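Local structure of uncharacterized protein (Staphylococcus aureus subsp. aureus, 3H04) at residues A[127-139]-A[189-201]. The protein is of unknown function but has the alpha/beta-hydrolase fold of the BD-FAE family and is probably a serine hydrolase acting on ester bonds. Numbering follows the deposited sequence.
Sequences GYSRINTEPFKTT and INIADYTDSKYNI
Ser129 and Ile201 fasten two loops of an alpha/beta-hydrolase fold by a single backbone hydrogen bond: Ile201 N donates its N-H to Ser129 O at 2.9 Å, nearly straight at 173°. Segment 127-139 follows strand 121-125 and runs into the short helix 134-137, while 189-201 joins helix 185-189 to helix 203-206; the excursion between them is helix and loop without a strand. The backbones come nearest at Arg130 and Asn200, whose CA atoms lie 4.1 Å apart, and part beyond Asn132. A water ties the Ser129 hydroxyl to Ile201 O beside the direct bond.

Ile131 illustrates how one aliphatic branch can gather the side chains of a loop around itself. With CG1 placed between its backbone N and carbonyl carbon (chi1 55°) and the chain then extended, CD1 reaches into the bend of loop 189-201, packing 3.8 Å from Tyr199 CB and close to Tyr194 CB, Ile191 CD1 and Ile189 CD1. The Tyr199 ring is held flat between Ile191 CD1 over one face and Lys198 CB over the other, and its hydroxyl bonds to Asp76 of helix 75-91.

Toward the surface, Asn132 turns its amide almost perpendicular to the Tyr194 ring, the planes 88° apart. Its OD1 meets the ring edge, 3.3 Å from Tyr194 CE1, while its other branch faces a methyl, with ND2 3.6 Å from Thr195 CG2. Lys137, bent at chi3, crosses the far end of the tyrosine, bringing its CE to 3.4 Å from Tyr194 OH.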
loop_
_atom_site.group_PDB
_atom_site.type_symbol
_atom_site.label_atom_id
_atom_site.label_comp_id
_atom_site.label_asym_id
_atom_site.label_seq_id
_atom_site.Cartn_x
_atom_site.Cartn_y
_atom_site.Cartn_z
ATOM N N GLY A 127 -0.388 -6.658 3.297
ATOM C CA GLY A 127 -1.157 -6.445 2.086
ATOM C C GLY A 127 -1.616 -7.780 1.467
ATOM O O GLY A 127 -1.749 -8.830 2.141
ATOM N N TYR A 128 -1.866 -7.693 0.180
ATOM C CA TYR A 128 -2.523 -8.734 -0.567
ATOM C C TYR A 128 -2.239 -8.511 -2.034
ATOM O O TYR A 128 -1.926 -7.408 -2.425
ATOM C CB TYR A 128 -4.036 -8.691 -0.332
ATOM C CG TYR A 128 -4.682 -7.320 -0.357
ATOM C CD1 TYR A 128 -5.261 -6.827 -1.519
ATOM C CD2 TYR A 128 -4.677 -6.499 0.778
ATOM C CE1 TYR A 128 -5.858 -5.563 -1.551
ATOM C CE2 TYR A 128 -5.310 -5.216 0.767
ATOM C CZ TYR A 128 -5.898 -4.788 -0.400
ATOM O OH TYR A 128 -6.471 -3.567 -0.472
ATOM N N SER A 129 -2.395 -9.561 -2.834
ATOM C CA SER A 129 -2.104 -9.534 -4.285
ATOM C C SER A 129 -3.371 -9.626 -5.164
ATOM O O SER A 129 -3.300 -9.796 -6.392
ATOM C CB SER A 129 -1.195 -10.722 -4.606
ATOM O OG SER A 129 -1.859 -11.984 -4.389
ATOM N N ARG A 130 -4.520 -9.656 -4.510
ATOM C CA ARG A 130 -5.782 -9.878 -5.218
ATOM C C ARG A 130 -6.913 -9.262 -4.398
ATOM O O ARG A 130 -6.797 -9.146 -3.172
ATOM C CB ARG A 130 -6.000 -11.379 -5.429
ATOM C CG ARG A 130 -5.811 -12.135 -4.119
ATOM C CD ARG A 130 -5.994 -13.628 -4.192
ATOM N NE ARG A 130 -5.790 -14.217 -2.861
ATOM C CZ ARG A 130 -5.838 -15.526 -2.616
ATOM N NH1 ARG A 130 -6.071 -16.376 -3.595
ATOM N NH2 ARG A 130 -5.665 -15.992 -1.385
ATOM N N ILE A 131 -7.973 -8.837 -5.081
ATOM C CA ILE A 131 -9.212 -8.366 -4.419
ATOM C C ILE A 131 -10.351 -9.375 -4.485
ATOM O O ILE A 131 -11.280 -9.287 -3.682
ATOM C CB ILE A 131 -9.690 -7.005 -4.942
ATOM C CG1 ILE A 131 -9.886 -6.997 -6.440
ATOM C CG2 ILE A 131 -8.644 -5.933 -4.585
ATOM C CD1 ILE A 131 -10.490 -5.727 -6.938
ATOM N N ASN A 132 -10.264 -10.328 -5.410
ATOM C CA ASN A 132 -11.276 -11.354 -5.597
ATOM C C ASN A 132 -11.048 -12.462 -4.604
ATOM O O ASN A 132 -10.580 -13.538 -4.977
ATOM C CB ASN A 132 -11.239 -11.927 -7.022
ATOM C CG ASN A 132 -12.334 -12.951 -7.263
ATOM O OD1 ASN A 132 -13.302 -13.034 -6.493
ATOM N ND2 ASN A 132 -12.197 -13.732 -8.326
ATOM N N THR A 133 -11.398 -12.222 -3.345
ATOM C CA THR A 133 -11.142 -13.190 -2.276
ATOM C C THR A 133 -12.330 -13.091 -1.303
ATOM O O THR A 133 -12.981 -12.038 -1.204
ATOM C CB THR A 133 -9.682 -12.957 -1.619
ATOM O OG1 THR A 133 -9.183 -11.629 -1.885
ATOM C CG2 THR A 133 -8.683 -13.836 -2.186
ATOM N N GLU A 134 -12.690 -14.159 -0.605
ATOM C CA GLU A 134 -13.976 -14.111 0.115
ATOM C C GLU A 134 -14.008 -13.050 1.260
ATOM O O GLU A 134 -15.013 -12.337 1.434
ATOM C CB GLU A 134 -14.394 -15.503 0.610
ATOM C CG GLU A 134 -15.920 -15.765 0.591
ATOM C CD GLU A 134 -16.641 -15.589 -0.790
ATOM O OE1 GLU A 134 -16.094 -15.983 -1.842
ATOM O OE2 GLU A 134 -17.788 -15.066 -0.817
ATOM N N PRO A 135 -12.926 -12.939 2.030
ATOM C CA PRO A 135 -12.862 -11.902 3.075
ATOM C C PRO A 135 -13.064 -10.468 2.575
ATOM O O PRO A 135 -13.480 -9.610 3.363
ATOM C CB PRO A 135 -11.448 -12.053 3.626
ATOM C CG PRO A 135 -11.094 -13.412 3.383
ATOM C CD PRO A 135 -11.744 -13.814 2.087
ATOM N N PHE A 136 -12.731 -10.185 1.312
ATOM C CA PHE A 136 -13.033 -8.873 0.745
ATOM C C PHE A 136 -14.434 -8.727 0.151
ATOM O O PHE A 136 -14.949 -7.624 0.052
ATOM C CB PHE A 136 -12.009 -8.485 -0.298
ATOM C CG PHE A 136 -10.614 -8.363 0.243
ATOM C CD1 PHE A 136 -10.372 -8.131 1.597
ATOM C CD2 PHE A 136 -9.530 -8.458 -0.609
ATOM C CE1 PHE A 136 -9.074 -8.013 2.097
ATOM C CE2 PHE A 136 -8.240 -8.368 -0.113
ATOM C CZ PHE A 136 -8.016 -8.120 1.251
ATOM N N LYS A 137 -15.028 -9.836 -0.244
ATOM C CA LYS A 137 -16.376 -9.857 -0.787
ATOM C C LYS A 137 -17.445 -9.824 0.313
ATOM O O LYS A 137 -18.474 -9.170 0.168
ATOM C CB LYS A 137 -16.548 -11.113 -1.623
ATOM C CG LYS A 137 -15.749 -11.107 -2.904
ATOM C CD LYS A 137 -15.813 -12.472 -3.650
ATOM C CE LYS A 137 -17.227 -12.839 -4.061
ATOM N NZ LYS A 137 -17.285 -14.250 -4.432
ATOM N N THR A 138 -17.178 -10.489 1.430
ATOM C CA THR A 138 -18.171 -10.636 2.467
ATOM C C THR A 138 -17.973 -9.641 3.621
ATOM O O THR A 138 -16.997 -8.891 3.677
ATOM C CB THR A 138 -18.144 -12.068 3.021
ATOM O OG1 THR A 138 -16.874 -12.281 3.627
ATOM C CG2 THR A 138 -18.319 -13.121 1.894
ATOM N N THR A 139 -18.945 -9.627 4.518
ATOM C CA THR A 139 -18.879 -8.838 5.733
ATOM C C THR A 139 -17.704 -9.228 6.585
ATOM O O THR A 139 -17.472 -10.398 6.795
ATOM C CB THR A 139 -20.168 -9.040 6.556
ATOM O OG1 THR A 139 -21.213 -8.364 5.870
ATOM C CG2 THR A 139 -20.038 -8.462 7.953
ATOM N N ILE A 189 -15.083 -0.057 -4.799
ATOM C CA ILE A 189 -13.968 -0.098 -5.773
ATOM C C ILE A 189 -14.429 0.345 -7.179
ATOM O O ILE A 189 -13.679 0.979 -7.903
ATOM C CB ILE A 189 -13.315 -1.502 -5.747
ATOM C CG1 ILE A 189 -12.257 -1.538 -4.644
ATOM C CG2 ILE A 189 -12.755 -1.924 -7.115
ATOM C CD1 ILE A 189 -12.008 -2.913 -4.107
ATOM N N ASN A 190 -15.693 0.055 -7.495
ATOM C CA ASN A 190 -16.436 0.667 -8.599
ATOM C C ASN A 190 -15.751 0.363 -9.945
ATOM O O ASN A 190 -15.397 1.265 -10.686
ATOM C CB ASN A 190 -16.610 2.179 -8.385
ATOM C CG ASN A 190 -17.636 2.790 -9.324
ATOM O OD1 ASN A 190 -18.496 2.086 -9.857
ATOM N ND2 ASN A 190 -17.538 4.105 -9.550
ATOM N N ILE A 191 -15.500 -0.912 -10.203
ATOM C CA ILE A 191 -14.931 -1.313 -11.491
ATOM C C ILE A 191 -15.838 -2.320 -12.132
ATOM O O ILE A 191 -16.707 -2.862 -11.462
ATOM C CB ILE A 191 -13.482 -1.854 -11.397
ATOM C CG1 ILE A 191 -13.392 -3.081 -10.463
ATOM C CG2 ILE A 191 -12.564 -0.705 -11.132
ATOM C CD1 ILE A 191 -12.019 -3.471 -10.081
ATOM N N ALA A 192 -15.620 -2.562 -13.434
ATOM C CA ALA A 192 -16.553 -3.320 -14.245
ATOM C C ALA A 192 -16.526 -4.754 -13.781
ATOM O O ALA A 192 -17.555 -5.395 -13.695
ATOM C CB ALA A 192 -16.193 -3.246 -15.757
ATOM N N ASP A 193 -15.339 -5.267 -13.511
ATOM C CA ASP A 193 -15.200 -6.672 -13.149
ATOM C C ASP A 193 -14.007 -6.882 -12.242
ATOM O O ASP A 193 -12.857 -6.959 -12.693
ATOM C CB ASP A 193 -15.048 -7.541 -14.381
ATOM C CG ASP A 193 -15.091 -9.028 -14.038
ATOM O OD1 ASP A 193 -15.184 -9.388 -12.814
ATOM O OD2 ASP A 193 -15.050 -9.826 -14.984
ATOM N N TYR A 194 -14.293 -6.971 -10.958
ATOM C CA TYR A 194 -13.243 -7.139 -9.939
ATOM C C TYR A 194 -12.546 -8.487 -10.028
ATOM O O TYR A 194 -11.521 -8.681 -9.356
ATOM C CB TYR A 194 -13.841 -6.975 -8.540
ATOM C CG TYR A 194 -14.745 -8.124 -8.155
ATOM C CD1 TYR A 194 -14.254 -9.204 -7.431
ATOM C CD2 TYR A 194 -16.083 -8.154 -8.536
ATOM C CE1 TYR A 194 -15.058 -10.270 -7.105
ATOM C CE2 TYR A 194 -16.904 -9.229 -8.203
ATOM C CZ TYR A 194 -16.379 -10.278 -7.476
ATOM O OH TYR A 194 -17.186 -11.361 -7.143
ATOM N N THR A 195 -13.058 -9.424 -10.828
ATOM C CA THR A 195 -12.403 -10.750 -10.972
ATOM C C THR A 195 -11.339 -10.779 -12.067
ATOM O O THR A 195 -10.737 -11.819 -12.312
ATOM C CB THR A 195 -13.405 -11.880 -11.331
ATOM O OG1 THR A 195 -13.890 -11.662 -12.663
ATOM C CG2 THR A 195 -14.588 -11.929 -10.339
ATOM N N ASP A 196 -11.152 -9.649 -12.736
ATOM C CA ASP A 196 -10.291 -9.528 -13.895
ATOM C C ASP A 196 -8.813 -9.561 -13.511
ATOM O O ASP A 196 -8.421 -9.062 -12.451
ATOM C CB ASP A 196 -10.667 -8.223 -14.615
ATOM C CG ASP A 196 -9.926 -8.018 -15.893
ATOM O OD1 ASP A 196 -10.543 -8.258 -16.958
ATOM O OD2 ASP A 196 -8.728 -7.635 -15.859
ATOM N N SER A 197 -7.976 -10.150 -14.375
ATOM C CA SER A 197 -6.547 -10.368 -14.004
ATOM C C SER A 197 -5.792 -9.072 -13.801
ATOM O O SER A 197 -4.769 -9.049 -13.117
ATOM C CB SER A 197 -5.816 -11.243 -15.034
ATOM O OG SER A 197 -5.671 -10.532 -16.244
ATOM N N LYS A 198 -6.314 -7.974 -14.335
ATOM C CA LYS A 198 -5.775 -6.655 -13.985
ATOM C C LYS A 198 -5.626 -6.439 -12.471
ATOM O O LYS A 198 -4.625 -5.862 -12.019
ATOM C CB LYS A 198 -6.639 -5.560 -14.576
ATOM C CG LYS A 198 -6.060 -4.181 -14.394
ATOM C CD LYS A 198 -6.888 -3.103 -15.024
ATOM C CE LYS A 198 -6.261 -1.736 -14.758
ATOM N NZ LYS A 198 -6.996 -0.699 -15.542
ATOM N N TYR A 199 -6.614 -6.884 -11.700
ATOM C CA TYR A 199 -6.692 -6.586 -10.265
ATOM C C TYR A 199 -6.284 -7.754 -9.346
ATOM O O TYR A 199 -6.338 -7.604 -8.132
ATOM C CB TYR A 199 -8.125 -6.153 -9.895
ATOM C CG TYR A 199 -8.770 -5.214 -10.902
ATOM C CD1 TYR A 199 -8.344 -3.898 -11.041
ATOM C CD2 TYR A 199 -9.790 -5.669 -11.734
ATOM C CE1 TYR A 199 -8.970 -3.034 -11.969
ATOM C CE2 TYR A 199 -10.391 -4.841 -12.692
ATOM C CZ TYR A 199 -9.975 -3.532 -12.799
ATOM O OH TYR A 199 -10.568 -2.746 -13.750
ATOM N N ASN A 200 -5.887 -8.873 -9.939
ATOM C CA ASN A 200 -5.638 -10.144 -9.267
ATOM C C ASN A 200 -4.387 -10.743 -9.895
ATOM O O ASN A 200 -4.414 -11.180 -11.078
ATOM C CB ASN A 200 -6.842 -11.053 -9.444
ATOM C CG ASN A 200 -8.067 -10.419 -8.919
ATOM O OD1 ASN A 200 -8.884 -9.849 -9.680
ATOM N ND2 ASN A 200 -8.167 -10.374 -7.595
ATOM N N ILE A 201 -3.283 -10.754 -9.151
ATOM C CA ILE A 201 -1.997 -11.154 -9.759
ATOM C C ILE A 201 -1.979 -12.661 -9.942
ATOM O O ILE A 201 -2.054 -13.407 -8.955
ATOM C CB ILE A 201 -0.785 -10.657 -8.946
ATOM C CG1 ILE A 201 -0.791 -9.153 -8.833
ATOM C CG2 ILE A 201 0.538 -11.040 -9.618
ATOM C CD1 ILE A 201 0.350 -8.622 -7.933
HETATM O O HOH W 1 -2.977 -13.305 -6.525
#